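Local coordinates for protein Endonuclease/exonuclease/phosphatase (Leptotrichia buccalis C-1013-b, PDB 3TEB) that probably acts as a metal-dependent nuclease or related hydrolase of the endonuclease/exonuclease/phosphatase family, at residues Q135-L146 / N167-N178. Numbering follows the deposited sequence.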
loop_
_atom_site.group_PDB
_atom_site.type_symbol
_atom_site.label_atom_id
_atom_site.label_comp_id
_atom_site.label_asym_id
_atom_site.label_seq_id
_atom_site.Cartn_x
_atom_site.Cartn_y
_atom_site.Cartn_z
ATOM N N GLN A 135 -8.934 -17.949 10.537
ATOM C CA GLN A 135 -9.218 -16.566 10.930
ATOM C C GLN A 135 -9.462 -15.729 9.685
ATOM O O GLN A 135 -8.791 -15.922 8.671
ATOM C CB GLN A 135 -8.039 -15.989 11.711
ATOM C CG GLN A 135 -8.300 -14.628 12.358
ATOM C CD GLN A 135 -7.037 -13.978 12.926
ATOM O OE1 GLN A 135 -5.957 -14.572 12.936
ATOM N NE2 GLN A 135 -7.176 -12.748 13.407
ATOM N N ASP A 136 -10.413 -14.799 9.752
ATOM C CA ASP A 136 -10.603 -13.835 8.658
ATOM C C ASP A 136 -9.799 -12.559 8.910
ATOM O O ASP A 136 -9.962 -11.904 9.945
ATOM C CB ASP A 136 -12.089 -13.506 8.457
ATOM C CG ASP A 136 -12.866 -14.634 7.769
ATOM O OD1 ASP A 136 -12.267 -15.690 7.463
ATOM O OD2 ASP A 136 -14.080 -14.458 7.523
ATOM N N ILE A 137 -8.922 -12.228 7.961
ATOM C CA ILE A 137 -8.083 -11.018 8.028
ATOM C C ILE A 137 -8.428 -10.067 6.897
ATOM O O ILE A 137 -8.572 -10.485 5.753
ATOM C CB ILE A 137 -6.566 -11.351 7.966
ATOM C CG1 ILE A 137 -6.197 -12.427 9.002
ATOM C CG2 ILE A 137 -5.727 -10.101 8.197
ATOM C CD1 ILE A 137 -4.899 -13.162 8.699
ATOM N N GLU A 138 -8.566 -8.789 7.227
ATOM C CA GLU A 138 -8.853 -7.763 6.231
ATOM C C GLU A 138 -7.637 -6.908 6.008
ATOM O O GLU A 138 -7.067 -6.392 6.957
ATOM C CB GLU A 138 -10.017 -6.895 6.674
ATOM C CG GLU A 138 -11.335 -7.649 6.724
ATOM C CD GLU A 138 -12.422 -6.908 7.470
ATOM O OE1 GLU A 138 -12.261 -5.699 7.722
ATOM O OE2 GLU A 138 -13.446 -7.540 7.802
ATOM N N PHE A 139 -7.235 -6.787 4.746
ATOM C CA PHE A 139 -6.059 -6.009 4.336
ATOM C C PHE A 139 -6.507 -4.754 3.601
ATOM O O PHE A 139 -7.371 -4.825 2.739
ATOM C CB PHE A 139 -5.159 -6.851 3.444
ATOM C CG PHE A 139 -4.447 -7.947 4.170
ATOM C CD1 PHE A 139 -3.243 -7.702 4.831
ATOM C CD2 PHE A 139 -4.977 -9.235 4.204
ATOM C CE1 PHE A 139 -2.574 -8.727 5.528
ATOM C CE2 PHE A 139 -4.316 -10.271 4.887
ATOM C CZ PHE A 139 -3.109 -10.010 5.551
ATOM N N TYR A 140 -5.954 -3.601 3.951
ATOM C CA TYR A 140 -6.398 -2.350 3.340
ATOM C C TYR A 140 -5.219 -1.614 2.756
ATOM O O TYR A 140 -4.241 -1.381 3.459
ATOM C CB TYR A 140 -7.071 -1.444 4.372
ATOM C CG TYR A 140 -8.383 -1.941 4.917
ATOM C CD1 TYR A 140 -9.582 -1.363 4.514
ATOM C CD2 TYR A 140 -8.429 -2.969 5.855
ATOM C CE1 TYR A 140 -10.807 -1.807 5.020
ATOM C CE2 TYR A 140 -9.640 -3.423 6.371
ATOM C CZ TYR A 140 -10.828 -2.841 5.952
ATOM O OH TYR A 140 -12.035 -3.285 6.463
ATOM N N SER A 141 -5.312 -1.247 1.479
ATOM C CA SER A 141 -4.267 -0.471 0.809
ATOM C C SER A 141 -4.650 1.001 0.807
ATOM O O SER A 141 -5.667 1.371 0.232
ATOM C CB SER A 141 -4.075 -0.972 -0.611
ATOM O OG SER A 141 -2.945 -0.364 -1.208
ATOM N N CYS A 142 -3.849 1.833 1.467
ATOM C CA CYS A 142 -4.240 3.216 1.715
ATOM C C CYS A 142 -3.222 4.191 1.213
ATOM O O CYS A 142 -2.018 3.953 1.329
ATOM C CB CYS A 142 -4.388 3.483 3.199
ATOM S SG CYS A 142 -5.031 2.109 4.122
ATOM N N HIS A 143 -3.717 5.304 0.679
ATOM C CA HIS A 143 -2.882 6.432 0.322
ATOM C C HIS A 143 -3.592 7.723 0.704
ATOM O O HIS A 143 -4.486 8.188 -0.009
ATOM C CB HIS A 143 -2.520 6.400 -1.164
ATOM C CG HIS A 143 -1.662 7.546 -1.591
ATOM N ND1 HIS A 143 -1.795 8.152 -2.816
ATOM C CD2 HIS A 143 -0.685 8.219 -0.940
ATOM C CE1 HIS A 143 -0.915 9.132 -2.913
ATOM N NE2 HIS A 143 -0.229 9.194 -1.787
HETATM N N MSE A 144 -3.172 8.292 1.834
HETATM C CA MSE A 144 -3.871 9.407 2.477
HETATM C C MSE A 144 -3.342 10.755 2.039
HETATM O O MSE A 144 -2.268 10.848 1.457
HETATM C CB MSE A 144 -3.756 9.311 4.003
HETATM C CG MSE A 144 -3.950 7.913 4.571
HETATM SE SE MSE A 144 -5.742 7.184 4.290
HETATM C CE MSE A 144 -6.722 8.408 5.434
ATOM N N ASN A 145 -4.107 11.797 2.347
ATOM C CA ASN A 145 -3.695 13.171 2.120
ATOM C C ASN A 145 -2.725 13.640 3.201
ATOM O O ASN A 145 -2.557 12.961 4.226
ATOM C CB ASN A 145 -4.919 14.085 2.103
ATOM C CG ASN A 145 -5.901 13.724 1.012
ATOM O OD1 ASN A 145 -5.598 13.833 -0.176
ATOM N ND2 ASN A 145 -7.092 13.296 1.409
ATOM N N LEU A 146 -2.091 14.795 2.979
ATOM C CA LEU A 146 -1.254 15.417 4.004
ATOM C C LEU A 146 -2.088 15.676 5.257
ATOM O O LEU A 146 -3.275 15.987 5.159
ATOM C CB LEU A 146 -0.634 16.717 3.486
ATOM C CG LEU A 146 0.330 16.624 2.293
ATOM C CD1 LEU A 146 0.572 18.006 1.696
ATOM C CD2 LEU A 146 1.659 15.938 2.645
ATOM N N ASN A 167 -17.185 -5.875 12.417
ATOM C CA ASN A 167 -16.865 -7.177 12.975
ATOM C C ASN A 167 -15.650 -7.044 13.863
ATOM O O ASN A 167 -15.065 -5.963 13.969
ATOM C CB ASN A 167 -16.615 -8.218 11.874
ATOM C CG ASN A 167 -15.508 -7.805 10.877
ATOM O OD1 ASN A 167 -14.738 -6.860 11.097
ATOM N ND2 ASN A 167 -15.433 -8.531 9.773
ATOM N N SER A 168 -15.262 -8.135 14.504
ATOM C CA SER A 168 -14.051 -8.108 15.302
ATOM C C SER A 168 -12.957 -8.877 14.579
ATOM O O SER A 168 -12.350 -9.791 15.130
ATOM C CB SER A 168 -14.306 -8.639 16.710
ATOM O OG SER A 168 -15.103 -9.792 16.650
ATOM N N ASN A 169 -12.725 -8.488 13.330
ATOM C CA ASN A 169 -11.680 -9.077 12.514
ATOM C C ASN A 169 -10.369 -8.352 12.671
ATOM O O ASN A 169 -10.352 -7.147 12.932
ATOM C CB ASN A 169 -12.084 -9.038 11.048
ATOM C CG ASN A 169 -12.802 -10.272 10.624
ATOM O OD1 ASN A 169 -13.129 -11.110 11.452
ATOM N ND2 ASN A 169 -13.051 -10.407 9.326
ATOM N N LEU A 170 -9.274 -9.085 12.504
ATOM C CA LEU A 170 -7.976 -8.447 12.398
ATOM C C LEU A 170 -7.963 -7.633 11.119
ATOM O O LEU A 170 -8.217 -8.152 10.024
ATOM C CB LEU A 170 -6.847 -9.475 12.394
ATOM C CG LEU A 170 -5.422 -9.000 12.114
ATOM C CD1 LEU A 170 -4.960 -7.999 13.152
ATOM C CD2 LEU A 170 -4.489 -10.185 12.079
ATOM N N LYS A 171 -7.704 -6.343 11.276
ATOM C CA LYS A 171 -7.640 -5.427 10.156
ATOM C C LYS A 171 -6.204 -4.970 10.029
ATOM O O LYS A 171 -5.626 -4.450 10.992
ATOM C CB LYS A 171 -8.584 -4.244 10.375
ATOM C CG LYS A 171 -10.024 -4.617 10.174
ATOM C CD LYS A 171 -11.008 -3.589 10.676
ATOM C CE LYS A 171 -12.387 -4.222 10.632
ATOM N NZ LYS A 171 -13.497 -3.265 10.591
ATOM N N ILE A 172 -5.607 -5.216 8.863
ATOM C CA ILE A 172 -4.239 -4.764 8.583
ATOM C C ILE A 172 -4.267 -3.723 7.478
ATOM O O ILE A 172 -4.824 -3.922 6.397
ATOM C CB ILE A 172 -3.266 -5.924 8.303
ATOM C CG1 ILE A 172 -3.002 -6.671 9.607
ATOM C CG2 ILE A 172 -1.959 -5.402 7.739
ATOM C CD1 ILE A 172 -2.404 -8.027 9.427
ATOM N N LEU A 173 -3.641 -2.603 7.778
ATOM C CA LEU A 173 -3.943 -1.369 7.111
ATOM C C LEU A 173 -2.628 -0.753 6.624
ATOM O O LEU A 173 -1.860 -0.216 7.406
ATOM C CB LEU A 173 -4.677 -0.517 8.132
ATOM C CG LEU A 173 -5.544 0.641 7.724
ATOM C CD1 LEU A 173 -6.721 0.722 8.651
ATOM C CD2 LEU A 173 -4.661 1.870 7.824
HETATM N N MSE A 174 -2.383 -0.872 5.317
HETATM C CA MSE A 174 -1.064 -0.667 4.688
HETATM C C MSE A 174 -1.006 0.520 3.726
HETATM O O MSE A 174 -1.894 0.699 2.879
HETATM C CB MSE A 174 -0.689 -1.907 3.871
HETATM C CG MSE A 174 -0.547 -3.193 4.642
HETATM SE SE MSE A 174 -0.541 -4.744 3.452
HETATM C CE MSE A 174 -2.417 -4.748 3.050
ATOM N N GLY A 175 0.058 1.309 3.828
ATOM C CA GLY A 175 0.352 2.283 2.789
ATOM C C GLY A 175 0.947 3.626 3.162
ATOM O O GLY A 175 1.530 3.815 4.235
ATOM N N ASP A 176 0.790 4.562 2.234
ATOM C CA ASP A 176 1.414 5.863 2.316
ATOM C C ASP A 176 0.501 6.809 3.064
ATOM O O ASP A 176 -0.593 7.114 2.592
ATOM C CB ASP A 176 1.679 6.380 0.910
ATOM C CG ASP A 176 2.444 7.696 0.899
ATOM O OD1 ASP A 176 3.024 8.088 1.951
ATOM O OD2 ASP A 176 2.467 8.337 -0.180
ATOM N N PHE A 177 0.951 7.273 4.224
ATOM C CA PHE A 177 0.121 8.115 5.079
ATOM C C PHE A 177 0.503 9.589 5.044
ATOM O O PHE A 177 -0.161 10.419 5.688
ATOM C CB PHE A 177 0.107 7.583 6.514
ATOM C CG PHE A 177 -0.794 6.408 6.695
ATOM C CD1 PHE A 177 -0.409 5.142 6.237
ATOM C CD2 PHE A 177 -2.051 6.561 7.297
ATOM C CE1 PHE A 177 -1.260 4.037 6.377
ATOM C CE2 PHE A 177 -2.917 5.465 7.449
ATOM C CZ PHE A 177 -2.520 4.200 6.984
ATOM N N ASN A 178 1.550 9.909 4.275
ATOM C CA ASN A 178 2.070 11.273 4.164
ATOM C C ASN A 178 2.332 11.934 5.506
ATOM O O ASN A 178 2.063 13.122 5.668
ATOM C CB ASN A 178 1.109 12.150 3.366
ATOM C CG ASN A 178 1.262 11.981 1.874
ATOM O OD1 ASN A 178 2.374 11.993 1.339
ATOM N ND2 ASN A 178 0.137 11.844 1.185
#
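Glu-138 and Lys-171 face each other on neighbouring parallel strands and run side by side toward helix 154-162. Followed outward, Glu-138 CB lies 4.0 Å from Leu-170 O and Glu-138 CG 4.2 Å from Asn-169 ND2; CG keeps beside the backbone N (chi1 -67°), from where the extended chain brings the carboxylate over the segment leading into 170-174. There Glu-138 OE2 accepts two amide N-H groups from one face of its plane: Asn-167 ND2 at 3.0 Å, nearly along the C-O axis, and Asn-169 ND2 at 3.3 Å, from above the plane. Glu-138 OE1 takes the hydroxyl of Tyr-140 (OH to OE1 2.7 Å), bonds Thr-165, and touches Lys-171 CE at 3.3 Å; its salt bridge to Lys-171 NZ is long, and the carbonyls of Leu-162 and Thr-165 also hold that ammonium. A buried acid suits this place, since two amides and two hydroxyls probably offset the cost of burying its charge; an alanine here would probably leave the amides of Asn-167 and Asn-169 and the Tyr-140 hydroxyl without their acceptor. On the other face Phe-139 lies along Ile-172, with Met-174 CE at the ring edge, 3.5 Å from Phe-139 CD1, an apolar layer that meets strand 4-10 of the second sheet. Gly-175 suits the corner, since its backbone angles would jam a CB against the preceding carbonyl. Beyond it, Asn-178 ND2 bonds Met-144 O at 2.6 Å. With helix 154-162 the strands form a beta-alpha-beta unit of the DNase I-like sandwich; their C-terminal ends place His-143 and Asp-176 beside the magnesium site, near Glu-42.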